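PDB 1X3L: glycerate 2-kinase from Pyrococcus horikoshii, which catalyses the ATP-dependent phosphorylation of D-glycerate to 2-phosphoglycerate, using magnesium as cofactor and accepting several other nucleotides or pyrophosphate as phosphate donor. Local coordinates for residues V77-Y82 / I94-P99; G132-F137 / K175-K180; E310-G315 / A431-K436. One frame throughout, in Å; residues are numbered along the deposited sequence.

How the interactions relate
Interactions 1 and 2 adjoin, their centres about 12 Å apart, while interaction 3 lies on the opposite side of the chain's centre, its centre about 48 Å and 47 Å from theirs. They follow one another along the chain. Interaction 1 pairs strands 75-81 and 92-96 at one edge of the six-stranded parallel sheet; in interaction 2, short helix 133-136, which follows strand 124-129 of that sheet, meets the loop before helix 180-183. L136 and A135 pack on V79, A96 and P99, tying the two together near K58, which by similarity binds substrate. Interaction 3 packs helix 297-314 on strand 427-435 of the separate mixed sheet, away from the K58 and sulfate region of the others.

Interaction 1: residues V77-Y82 / I94-P99; sequences VAVTKY and IEAGHP
V79 pairs with I94 and T80 with E95 in a parallel beta ladder, the strand axes 37° apart, at the edge of the six-stranded parallel sheet where strand 92-96 is outermost. I94 N gives a hydrogen bond to A78 O, T80 N gives one to I94 O, and A96 N closes the series on T80 O at 2.7 Å. Branched residues suit the strands here: V77 CG2 meets I94 CD1 at 3.9 Å, and V79 CG1 packs on the small A96 CB at 4.0 Å, on the face where I94 and A96 touch helix 103-118. T80 and E95 point to the other face, with T80 OG1 bonded to G57 O. Past the ladder, Y82 has CG anti to its carbonyl carbon (chi1 -68°), and its ring lies against E95, CD1 3.5 Å from E95 CB. A96 O sits 3.3 Å above one face of this ring, toward its rim, while Y82 OH bonds to D102 OD2. E95, extended beyond CG, passes Y82 CA; its OE1 accepts G83 N and OE2, weakly, G85 N. An alanine at E95 would probably leave the N-H of G83 without its acceptor, remove the weak bond to G85, and let the loop after Y82 move more freely. K81, lying beside K58, which by similarity binds substrate, bends at its last two torsions and brings NZ into a weak hydrogen bond with H98 ND1 at 3.4 Å.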
ATOM      1  N   VAL A  77     -12.000 -15.437  10.018  1.00 38.53           N
ATOM      2  CA  VAL A  77     -12.399 -15.389   8.619  1.00 38.06           C
ATOM      3  C   VAL A  77     -11.431 -14.512   7.826  1.00 38.03           C
ATOM      4  O   VAL A  77     -10.912 -13.519   8.338  1.00 36.94           O
ATOM      5  CB  VAL A  77     -13.833 -14.828   8.449  1.00 37.29           C
ATOM      6  CG1 VAL A  77     -13.885 -13.358   8.852  1.00 36.33           C
ATOM      7  CG2 VAL A  77     -14.288 -15.002   7.005  1.00 39.39           C
ATOM      8  N   ALA A  78     -11.186 -14.901   6.582  1.00 36.21           N
ATOM      9  CA  ALA A  78     -10.299 -14.165   5.696  1.00 37.78           C
ATOM     10  C   ALA A  78     -11.076 -13.880   4.419  1.00 37.70           C
ATOM     11  O   ALA A  78     -11.498 -14.804   3.722  1.00 38.45           O
ATOM     12  CB  ALA A  78      -9.054 -14.994   5.393  1.00 36.90           C
ATOM     13  N   VAL A  79     -11.280 -12.600   4.126  1.00 37.79           N
ATOM     14  CA  VAL A  79     -12.023 -12.191   2.936  1.00 36.84           C
ATOM     15  C   VAL A  79     -11.057 -11.616   1.908  1.00 38.29           C
ATOM     16  O   VAL A  79     -10.390 -10.610   2.166  1.00 37.61           O
ATOM     17  CB  VAL A  79     -13.084 -11.131   3.291  1.00 37.04           C
ATOM     18  CG1 VAL A  79     -14.029 -10.924   2.116  1.00 36.45           C
ATOM     19  CG2 VAL A  79     -13.851 -11.563   4.534  1.00 35.28           C
ATOM     20  N   THR A  80     -10.979 -12.259   0.744  1.00 38.85           N
ATOM     21  CA  THR A  80     -10.067 -11.820  -0.304  1.00 40.31           C
ATOM     22  C   THR A  80     -10.702 -11.908  -1.693  1.00 41.84           C
ATOM     23  O   THR A  80     -11.838 -12.354  -1.838  1.00 41.40           O
ATOM     24  CB  THR A  80      -8.766 -12.661  -0.272  1.00 40.92           C
ATOM     25  OG1 THR A  80      -7.795 -12.082  -1.151  1.00 41.72           O
ATOM     26  CG2 THR A  80      -9.041 -14.101  -0.703  1.00 41.15           C
ATOM     27  N   LYS A  81      -9.960 -11.473  -2.707  1.00 43.20           N
ATOM     28  CA  LYS A  81     -10.443 -11.488  -4.085  1.00 44.63           C
ATOM     29  C   LYS A  81     -10.598 -12.894  -4.658  1.00 45.88           C
ATOM     30  O   LYS A  81     -10.000 -13.853  -4.166  1.00 45.08           O
ATOM     31  CB  LYS A  81      -9.493 -10.694  -4.984  1.00 44.41           C
ATOM     32  CG  LYS A  81      -9.537  -9.195  -4.781  1.00 45.86           C
ATOM     33  CD  LYS A  81      -8.548  -8.485  -5.707  1.00 49.89           C
ATOM     34  CE  LYS A  81      -8.830  -8.778  -7.179  1.00 48.77           C
ATOM     35  NZ  LYS A  81     -10.170  -8.299  -7.617  1.00 50.02           N
ATOM     36  N   TYR A  82     -11.412 -13.005  -5.704  1.00 46.40           N
ATOM     37  CA  TYR A  82     -11.638 -14.284  -6.364  1.00 48.26           C
ATOM     38  C   TYR A  82     -10.318 -14.757  -6.962  1.00 48.80           C
ATOM     39  O   TYR A  82      -9.648 -14.009  -7.675  1.00 49.91           O
ATOM     40  CB  TYR A  82     -12.691 -14.132  -7.468  1.00 46.42           C
ATOM     41  CG  TYR A  82     -14.079 -13.831  -6.942  1.00 46.48           C
ATOM     42  CD1 TYR A  82     -14.763 -14.761  -6.156  1.00 46.50           C
ATOM     43  CD2 TYR A  82     -14.697 -12.610  -7.207  1.00 45.63           C
ATOM     44  CE1 TYR A  82     -16.027 -14.479  -5.644  1.00 48.16           C
ATOM     45  CE2 TYR A  82     -15.963 -12.318  -6.700  1.00 45.55           C
ATOM     46  CZ  TYR A  82     -16.621 -13.255  -5.920  1.00 46.75           C
ATOM     47  OH  TYR A  82     -17.867 -12.966  -5.405  1.00 47.73           O
ATOM     48  N   ILE A  94     -13.214 -16.698   2.384  1.00 42.38           N
ATOM     49  CA  ILE A  94     -14.288 -16.236   1.517  1.00 40.93           C
ATOM     50  C   ILE A  94     -13.728 -15.306   0.449  1.00 42.15           C
ATOM     51  O   ILE A  94     -12.998 -14.364   0.764  1.00 41.94           O
ATOM     52  CB  ILE A  94     -15.357 -15.464   2.316  1.00 40.91           C
ATOM     53  CG1 ILE A  94     -16.010 -16.392   3.342  1.00 41.06           C
ATOM     54  CG2 ILE A  94     -16.405 -14.892   1.374  1.00 40.50           C
ATOM     55  CD1 ILE A  94     -17.002 -15.696   4.245  1.00 40.75           C
ATOM     56  N   GLU A  95     -14.057 -15.572  -0.812  1.00 41.42           N
ATOM     57  CA  GLU A  95     -13.594 -14.722  -1.904  1.00 41.91           C
ATOM     58  C   GLU A  95     -14.756 -13.811  -2.272  1.00 41.41           C
ATOM     59  O   GLU A  95     -15.870 -14.282  -2.489  1.00 42.19           O
ATOM     60  CB  GLU A  95     -13.167 -15.567  -3.110  1.00 43.31           C
ATOM     61  CG  GLU A  95     -12.143 -16.643  -2.765  1.00 45.18           C
ATOM     62  CD  GLU A  95     -11.537 -17.301  -3.994  1.00 48.91           C
ATOM     63  OE1 GLU A  95     -12.253 -17.457  -5.006  1.00 49.32           O
ATOM     64  OE2 GLU A  95     -10.345 -17.676  -3.944  1.00 48.39           O
ATOM     65  N   ALA A  96     -14.504 -12.507  -2.332  1.00 41.08           N
ATOM     66  CA  ALA A  96     -15.566 -11.559  -2.635  1.00 40.96           C
ATOM     67  C   ALA A  96     -15.262 -10.617  -3.787  1.00 40.96           C
ATOM     68  O   ALA A  96     -14.176 -10.642  -4.357  1.00 41.48           O
ATOM     69  CB  ALA A  96     -15.903 -10.758  -1.387  1.00 41.55           C
ATOM     70  N   GLY A  97     -16.233  -9.772  -4.111  1.00 41.97           N
ATOM     71  CA  GLY A  97     -16.072  -8.836  -5.208  1.00 43.05           C
ATOM     72  C   GLY A  97     -15.147  -7.655  -4.972  1.00 44.45           C
ATOM     73  O   GLY A  97     -15.046  -7.121  -3.861  1.00 43.23           O
ATOM     74  N   HIS A  98     -14.472  -7.253  -6.045  1.00 42.91           N
ATOM     75  CA  HIS A  98     -13.547  -6.127  -6.047  1.00 43.52           C
ATOM     76  C   HIS A  98     -13.196  -5.828  -7.502  1.00 43.73           C
ATOM     77  O   HIS A  98     -12.940  -6.746  -8.282  1.00 43.07           O
ATOM     78  CB  HIS A  98     -12.276  -6.468  -5.260  1.00 43.23           C
ATOM     79  CG  HIS A  98     -11.254  -5.373  -5.260  1.00 42.55           C
ATOM     80  ND1 HIS A  98     -10.407  -5.145  -6.324  1.00 43.84           N
ATOM     81  CD2 HIS A  98     -10.976  -4.414  -4.346  1.00 42.06           C
ATOM     82  CE1 HIS A  98      -9.653  -4.091  -6.066  1.00 42.26           C
ATOM     83  NE2 HIS A  98      -9.979  -3.628  -4.872  1.00 42.36           N
ATOM     84  N   PRO A  99     -13.150  -4.541  -7.885  1.00 44.04           N
ATOM     85  CA  PRO A  99     -13.387  -3.325  -7.099  1.00 44.58           C
ATOM     86  C   PRO A  99     -14.844  -3.029  -6.744  1.00 44.70           C
ATOM     87  O   PRO A  99     -15.130  -2.047  -6.065  1.00 47.03           O
ATOM     88  CB  PRO A  99     -12.785  -2.238  -7.979  1.00 43.59           C
ATOM     89  CG  PRO A  99     -13.151  -2.714  -9.341  1.00 44.72           C
ATOM     90  CD  PRO A  99     -12.818  -4.195  -9.279  1.00 44.04           C
TER

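Interaction 2: residues G132-F137 / K175-K180; sequences GGSALF and KVKGGK. With SO4 (sulfate ion), chain B.
K177 reaches across to the short helix 133-136, and its NZ donates to S134 O at 2.9 Å. The chain runs extended to CD and CE, then bends at its last torsion (chi4 52°), which carries NZ to that oxygen; it arrives in the carbonyl plane on a lone pair, the C=O...N angle being 122°. F137 O is just as near to NZ but badly angled for a bond, and E138 OE1 forms a salt bridge with the ammonium. A long, flexible, charged side chain suits this place, reaching from the loop to the oxygens of S134, F137 and E138. Alongside, F137 CE2 touches V176 CB at 4.0 Å, the phenyl and the branched side chain meeting obliquely. L181 touches both of them. At the N-terminal start of the helix, a sulfate, probably from the crystallisation liquor, is bound by G132 N to its O4 and by S134 N to its O3, both at 2.9 Å, consistent with a site suited to phosphate. S134 thus turns its N-H to the anion and its carbonyl oxygen to the lysine, and the buried charge of K177 is probably balanced at least in part by E138.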
ATOM      1  N   GLY A 132      -7.781  -3.323  -1.145  1.00 33.28           N
ATOM      2  CA  GLY A 132      -9.054  -3.841  -1.623  1.00 35.05           C
ATOM      3  C   GLY A 132     -10.100  -4.115  -0.553  1.00 35.96           C
ATOM      4  O   GLY A 132     -11.203  -4.580  -0.855  1.00 36.03           O
ATOM      5  N   GLY A 133      -9.763  -3.823   0.699  1.00 35.61           N
ATOM      6  CA  GLY A 133     -10.689  -4.059   1.791  1.00 34.20           C
ATOM      7  C   GLY A 133     -12.033  -3.349   1.733  1.00 34.83           C
ATOM      8  O   GLY A 133     -12.998  -3.822   2.333  1.00 34.46           O
ATOM      9  N   SER A 134     -12.119  -2.226   1.026  1.00 34.72           N
ATOM     10  CA  SER A 134     -13.382  -1.489   0.947  1.00 35.54           C
ATOM     11  C   SER A 134     -14.491  -2.243   0.221  1.00 36.22           C
ATOM     12  O   SER A 134     -15.627  -2.284   0.695  1.00 36.02           O
ATOM     13  CB  SER A 134     -13.178  -0.131   0.272  1.00 33.53           C
ATOM     14  OG  SER A 134     -12.452   0.750   1.107  1.00 36.84           O
ATOM     15  N   ALA A 135     -14.162  -2.831  -0.926  1.00 36.64           N
ATOM     16  CA  ALA A 135     -15.140  -3.574  -1.715  1.00 36.94           C
ATOM     17  C   ALA A 135     -15.291  -5.017  -1.240  1.00 37.31           C
ATOM     18  O   ALA A 135     -16.392  -5.570  -1.237  1.00 37.16           O
ATOM     19  CB  ALA A 135     -14.739  -3.551  -3.189  1.00 37.52           C
ATOM     20  N   LEU A 136     -14.179  -5.619  -0.833  1.00 36.67           N
ATOM     21  CA  LEU A 136     -14.171  -7.002  -0.369  1.00 35.44           C
ATOM     22  C   LEU A 136     -14.842  -7.209   0.980  1.00 37.13           C
ATOM     23  O   LEU A 136     -15.326  -8.301   1.278  1.00 37.84           O
ATOM     24  CB  LEU A 136     -12.735  -7.508  -0.261  1.00 33.97           C
ATOM     25  CG  LEU A 136     -11.901  -7.642  -1.531  1.00 35.29           C
ATOM     26  CD1 LEU A 136     -10.444  -7.920  -1.148  1.00 33.21           C
ATOM     27  CD2 LEU A 136     -12.469  -8.763  -2.403  1.00 34.94           C
ATOM     28  N   PHE A 137     -14.865  -6.162   1.794  1.00 35.87           N
ATOM     29  CA  PHE A 137     -15.423  -6.248   3.135  1.00 36.18           C
ATOM     30  C   PHE A 137     -16.410  -5.113   3.367  1.00 36.75           C
ATOM     31  O   PHE A 137     -16.016  -4.001   3.723  1.00 37.01           O
ATOM     32  CB  PHE A 137     -14.274  -6.154   4.136  1.00 35.52           C
ATOM     33  CG  PHE A 137     -14.637  -6.544   5.529  1.00 34.37           C
ATOM     34  CD1 PHE A 137     -14.744  -7.885   5.884  1.00 33.83           C
ATOM     35  CD2 PHE A 137     -14.817  -5.573   6.507  1.00 33.56           C
ATOM     36  CE1 PHE A 137     -15.018  -8.251   7.201  1.00 32.49           C
ATOM     37  CE2 PHE A 137     -15.094  -5.932   7.826  1.00 32.04           C
ATOM     38  CZ  PHE A 137     -15.192  -7.271   8.172  1.00 31.53           C
ATOM     39  N   LYS A 175     -21.755  -0.466   8.139  1.00 35.31           N
ATOM     40  CA  LYS A 175     -21.726  -0.915   9.523  1.00 34.97           C
ATOM     41  C   LYS A 175     -20.333  -1.302  10.013  1.00 33.71           C
ATOM     42  O   LYS A 175     -20.145  -1.561  11.203  1.00 33.23           O
ATOM     43  CB  LYS A 175     -22.686  -2.098   9.703  1.00 38.72           C
ATOM     44  CG  LYS A 175     -24.145  -1.741   9.425  1.00 43.04           C
ATOM     45  CD  LYS A 175     -25.097  -2.895   9.746  1.00 48.94           C
ATOM     46  CE  LYS A 175     -25.072  -3.262  11.225  1.00 51.11           C
ATOM     47  NZ  LYS A 175     -26.014  -4.386  11.528  1.00 55.25           N
ATOM     48  N   VAL A 176     -19.349  -1.330   9.117  1.00 32.14           N
ATOM     49  CA  VAL A 176     -17.997  -1.709   9.527  1.00 32.10           C
ATOM     50  C   VAL A 176     -16.903  -0.670   9.255  1.00 31.39           C
ATOM     51  O   VAL A 176     -15.834  -0.705   9.869  1.00 30.55           O
ATOM     52  CB  VAL A 176     -17.586  -3.049   8.876  1.00 32.23           C
ATOM     53  CG1 VAL A 176     -18.448  -4.174   9.433  1.00 34.74           C
ATOM     54  CG2 VAL A 176     -17.734  -2.970   7.371  1.00 29.73           C
ATOM     55  N   LYS A 177     -17.168   0.253   8.341  1.00 29.47           N
ATOM     56  CA  LYS A 177     -16.191   1.280   8.008  1.00 29.85           C
ATOM     57  C   LYS A 177     -16.248   2.441   8.998  1.00 29.71           C
ATOM     58  O   LYS A 177     -17.139   2.499   9.841  1.00 28.86           O
ATOM     59  CB  LYS A 177     -16.445   1.784   6.585  1.00 28.51           C
ATOM     60  CG  LYS A 177     -16.139   0.750   5.511  1.00 28.22           C
ATOM     61  CD  LYS A 177     -16.678   1.185   4.157  1.00 27.70           C
ATOM     62  CE  LYS A 177     -16.113   0.329   3.029  1.00 29.86           C
ATOM     63  NZ  LYS A 177     -16.269  -1.125   3.273  1.00 28.77           N
ATOM     64  N   GLY A 178     -15.287   3.357   8.901  1.00 30.42           N
ATOM     65  CA  GLY A 178     -15.268   4.501   9.797  1.00 28.50           C
ATOM     66  C   GLY A 178     -15.072   4.125  11.253  1.00 28.41           C
ATOM     67  O   GLY A 178     -15.709   4.696  12.141  1.00 29.53           O
ATOM     68  N   GLY A 179     -14.191   3.160  11.496  1.00 27.28           N
ATOM     69  CA  GLY A 179     -13.907   2.721  12.852  1.00 28.49           C
ATOM     70  C   GLY A 179     -14.979   1.858  13.508  1.00 30.65           C
ATOM     71  O   GLY A 179     -14.813   1.412  14.648  1.00 28.18           O
ATOM     72  N   LYS A 180     -16.070   1.599  12.795  1.00 30.96           N
ATOM     73  CA  LYS A 180     -17.156   0.812  13.363  1.00 31.82           C
ATOM     74  C   LYS A 180     -16.805  -0.638  13.666  1.00 33.47           C
ATOM     75  O   LYS A 180     -17.347  -1.218  14.605  1.00 35.35           O
ATOM     76  CB  LYS A 180     -18.389   0.904  12.461  1.00 32.40           C
ATOM     77  CG  LYS A 180     -19.069   2.275  12.543  1.00 32.78           C
ATOM     78  CD  LYS A 180     -20.271   2.382  11.617  1.00 35.45           C
ATOM     79  CE  LYS A 180     -21.080   3.632  11.915  1.00 36.71           C
ATOM     80  NZ  LYS A 180     -21.646   3.598  13.305  1.00 40.45           N
TER
HETATM   81  S   SO4 B 505      -9.042   0.221  -0.679  1.00 39.68           S
HETATM   82  O1  SO4 B 505      -9.128   1.167   0.446  1.00 46.50           O
HETATM   83  O2  SO4 B 505      -9.218   0.967  -1.936  1.00 44.55           O
HETATM   84  O3  SO4 B 505     -10.089  -0.811  -0.563  1.00 42.38           O
HETATM   85  O4  SO4 B 505      -7.723  -0.436  -0.675  1.00 46.90           O

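Interaction 3: residues E310-G315 / A431-K436; sequences EIAERG and AIVTSK
I311 and A312, near the end of helix 297-314, lie over V433 of strand 427-435 and K436 close to that strand's end, in a helix-on-sheet contact with segment axes 9.2 Å apart and nearly parallel, at 12°. I311 CG2 is the branch that touches, standing anti to its backbone N, beside the carbonyl carbon, and it meets V433 CG1 at 3.9 Å. V433 likewise holds CG1 anti to the backbone N (chi1 -176°), but its CG2 also lies 4.0 Å from I311 CG2, so one methyl rests against both branches of the valine. A312 CB approaches the same V433 CG1 at 4.3 Å, and its small side chain is consistent with the close approach of K436, whose CB lies 3.3 Å from A312 O. From there the lysine bends at its third torsion (chi3 60°), with CE 3.8 Å from G315 N. G315, the first residue beyond the helix, has positive phi, which favours glycine; a beta carbon there would come close to K436 NZ. V308, V322 and P320 also touch V433. The contact therefore combines an apolar patch at I311, A312 and V433 with a lysine chain lying on the helix-end backbone, whose partial negative charge probably favours the positive end of K436.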
ATOM      1  N   GLU A 310      26.365  15.706  -8.122  1.00 24.12           N
ATOM      2  CA  GLU A 310      26.985  16.520  -7.083  1.00 24.56           C
ATOM      3  C   GLU A 310      27.826  15.657  -6.139  1.00 24.07           C
ATOM      4  O   GLU A 310      28.943  16.024  -5.778  1.00 22.77           O
ATOM      5  CB  GLU A 310      25.895  17.260  -6.301  1.00 23.55           C
ATOM      6  CG  GLU A 310      26.373  18.447  -5.477  1.00 22.47           C
ATOM      7  CD  GLU A 310      26.843  19.621  -6.332  1.00 28.61           C
ATOM      8  OE1 GLU A 310      26.473  19.698  -7.528  1.00 27.13           O
ATOM      9  OE2 GLU A 310      27.578  20.481  -5.796  1.00 30.83           O
ATOM     10  N   ILE A 311      27.280  14.511  -5.750  1.00 23.62           N
ATOM     11  CA  ILE A 311      27.966  13.586  -4.851  1.00 26.03           C
ATOM     12  C   ILE A 311      29.265  13.054  -5.466  1.00 28.17           C
ATOM     13  O   ILE A 311      30.319  13.074  -4.830  1.00 27.80           O
ATOM     14  CB  ILE A 311      27.032  12.390  -4.482  1.00 26.33           C
ATOM     15  CG1 ILE A 311      25.887  12.890  -3.590  1.00 22.97           C
ATOM     16  CG2 ILE A 311      27.826  11.272  -3.785  1.00 23.31           C
ATOM     17  CD1 ILE A 311      24.874  11.827  -3.230  1.00 22.60           C
ATOM     18  N   ALA A 312      29.189  12.586  -6.707  1.00 29.23           N
ATOM     19  CA  ALA A 312      30.364  12.044  -7.381  1.00 32.60           C
ATOM     20  C   ALA A 312      31.379  13.127  -7.735  1.00 35.64           C
ATOM     21  O   ALA A 312      32.584  12.875  -7.789  1.00 35.24           O
ATOM     22  CB  ALA A 312      29.941  11.302  -8.645  1.00 32.49           C
ATOM     23  N   GLU A 313      30.887  14.340  -7.956  1.00 36.97           N
ATOM     24  CA  GLU A 313      31.749  15.444  -8.344  1.00 38.12           C
ATOM     25  C   GLU A 313      32.382  16.222  -7.191  1.00 37.42           C
ATOM     26  O   GLU A 313      33.561  16.564  -7.257  1.00 36.23           O
ATOM     27  CB  GLU A 313      30.960  16.413  -9.232  1.00 41.31           C
ATOM     28  CG  GLU A 313      31.791  17.498  -9.899  1.00 48.72           C
ATOM     29  CD  GLU A 313      32.700  16.946 -10.984  1.00 53.37           C
ATOM     30  OE1 GLU A 313      32.199  16.197 -11.852  1.00 55.69           O
ATOM     31  OE2 GLU A 313      33.910  17.263 -10.971  1.00 53.92           O
ATOM     32  N   ARG A 314      31.610  16.490  -6.140  1.00 35.02           N
ATOM     33  CA  ARG A 314      32.106  17.279  -5.010  1.00 34.38           C
ATOM     34  C   ARG A 314      31.963  16.662  -3.622  1.00 33.44           C
ATOM     35  O   ARG A 314      32.317  17.295  -2.628  1.00 33.91           O
ATOM     36  CB  ARG A 314      31.407  18.638  -5.007  1.00 35.36           C
ATOM     37  CG  ARG A 314      31.566  19.433  -6.292  1.00 38.87           C
ATOM     38  CD  ARG A 314      30.420  20.416  -6.455  1.00 43.86           C
ATOM     39  NE  ARG A 314      30.580  21.296  -7.615  1.00 45.65           N
ATOM     40  CZ  ARG A 314      31.414  22.329  -7.658  1.00 42.90           C
ATOM     41  NH1 ARG A 314      32.168  22.619  -6.605  1.00 41.68           N
ATOM     42  NH2 ARG A 314      31.486  23.077  -8.751  1.00 41.99           N
ATOM     43  N   GLY A 315      31.436  15.447  -3.540  1.00 32.88           N
ATOM     44  CA  GLY A 315      31.280  14.813  -2.244  1.00 31.04           C
ATOM     45  C   GLY A 315      30.239  15.475  -1.349  1.00 31.82           C
ATOM     46  O   GLY A 315      30.354  15.433  -0.128  1.00 31.27           O
ATOM     47  N   ALA A 431      19.631   5.021  -5.279  1.00 22.31           N
ATOM     48  CA  ALA A 431      20.771   5.605  -5.980  1.00 23.04           C
ATOM     49  C   ALA A 431      22.046   5.245  -5.224  1.00 25.14           C
ATOM     50  O   ALA A 431      22.178   5.521  -4.030  1.00 24.94           O
ATOM     51  CB  ALA A 431      20.619   7.127  -6.077  1.00 23.73           C
ATOM     52  N   ILE A 432      22.990   4.622  -5.918  1.00 25.29           N
ATOM     53  CA  ILE A 432      24.232   4.215  -5.283  1.00 26.14           C
ATOM     54  C   ILE A 432      25.438   4.902  -5.899  1.00 27.41           C
ATOM     55  O   ILE A 432      25.577   4.947  -7.119  1.00 27.75           O
ATOM     56  CB  ILE A 432      24.447   2.686  -5.410  1.00 26.31           C
ATOM     57  CG1 ILE A 432      23.235   1.937  -4.852  1.00 26.63           C
ATOM     58  CG2 ILE A 432      25.723   2.280  -4.682  1.00 27.26           C
ATOM     59  CD1 ILE A 432      23.248   0.450  -5.154  1.00 27.63           C
ATOM     60  N   VAL A 433      26.297   5.461  -5.053  1.00 28.44           N
ATOM     61  CA  VAL A 433      27.530   6.086  -5.528  1.00 29.29           C
ATOM     62  C   VAL A 433      28.641   5.415  -4.724  1.00 30.30           C
ATOM     63  O   VAL A 433      28.691   5.527  -3.502  1.00 29.08           O
ATOM     64  CB  VAL A 433      27.559   7.603  -5.283  1.00 29.54           C
ATOM     65  CG1 VAL A 433      28.824   8.196  -5.896  1.00 33.11           C
ATOM     66  CG2 VAL A 433      26.327   8.260  -5.892  1.00 29.42           C
ATOM     67  N   THR A 434      29.519   4.694  -5.410  1.00 32.63           N
ATOM     68  CA  THR A 434      30.592   3.986  -4.728  1.00 33.96           C
ATOM     69  C   THR A 434      31.893   4.772  -4.661  1.00 36.31           C
ATOM     70  O   THR A 434      32.745   4.497  -3.821  1.00 37.95           O
ATOM     71  CB  THR A 434      30.864   2.633  -5.406  1.00 33.00           C
ATOM     72  OG1 THR A 434      31.112   2.839  -6.801  1.00 35.13           O
ATOM     73  CG2 THR A 434      29.662   1.710  -5.251  1.00 34.28           C
ATOM     74  N   SER A 435      32.045   5.763  -5.528  1.00 37.30           N
ATOM     75  CA  SER A 435      33.275   6.540  -5.538  1.00 40.24           C
ATOM     76  C   SER A 435      33.109   7.848  -6.297  1.00 41.80           C
ATOM     77  O   SER A 435      32.222   7.972  -7.141  1.00 40.14           O
ATOM     78  CB  SER A 435      34.390   5.707  -6.178  1.00 41.61           C
ATOM     79  OG  SER A 435      35.612   6.416  -6.204  1.00 47.13           O
ATOM     80  N   LYS A 436      33.964   8.824  -5.990  1.00 43.50           N
ATOM     81  CA  LYS A 436      33.924  10.121  -6.660  1.00 46.58           C
ATOM     82  C   LYS A 436      34.667  10.050  -7.994  1.00 47.80           C
ATOM     83  O   LYS A 436      35.459   9.099  -8.173  1.00 48.80           O
ATOM     84  CB  LYS A 436      34.569  11.196  -5.780  1.00 47.80           C
ATOM     85  CG  LYS A 436      33.814  11.495  -4.497  1.00 49.28           C
ATOM     86  CD  LYS A 436      34.560  12.501  -3.628  1.00 53.27           C
ATOM     87  CE  LYS A 436      34.757  13.827  -4.348  1.00 55.43           C
ATOM     88  NZ  LYS A 436      35.449  14.828  -3.491  1.00 58.77           N
TER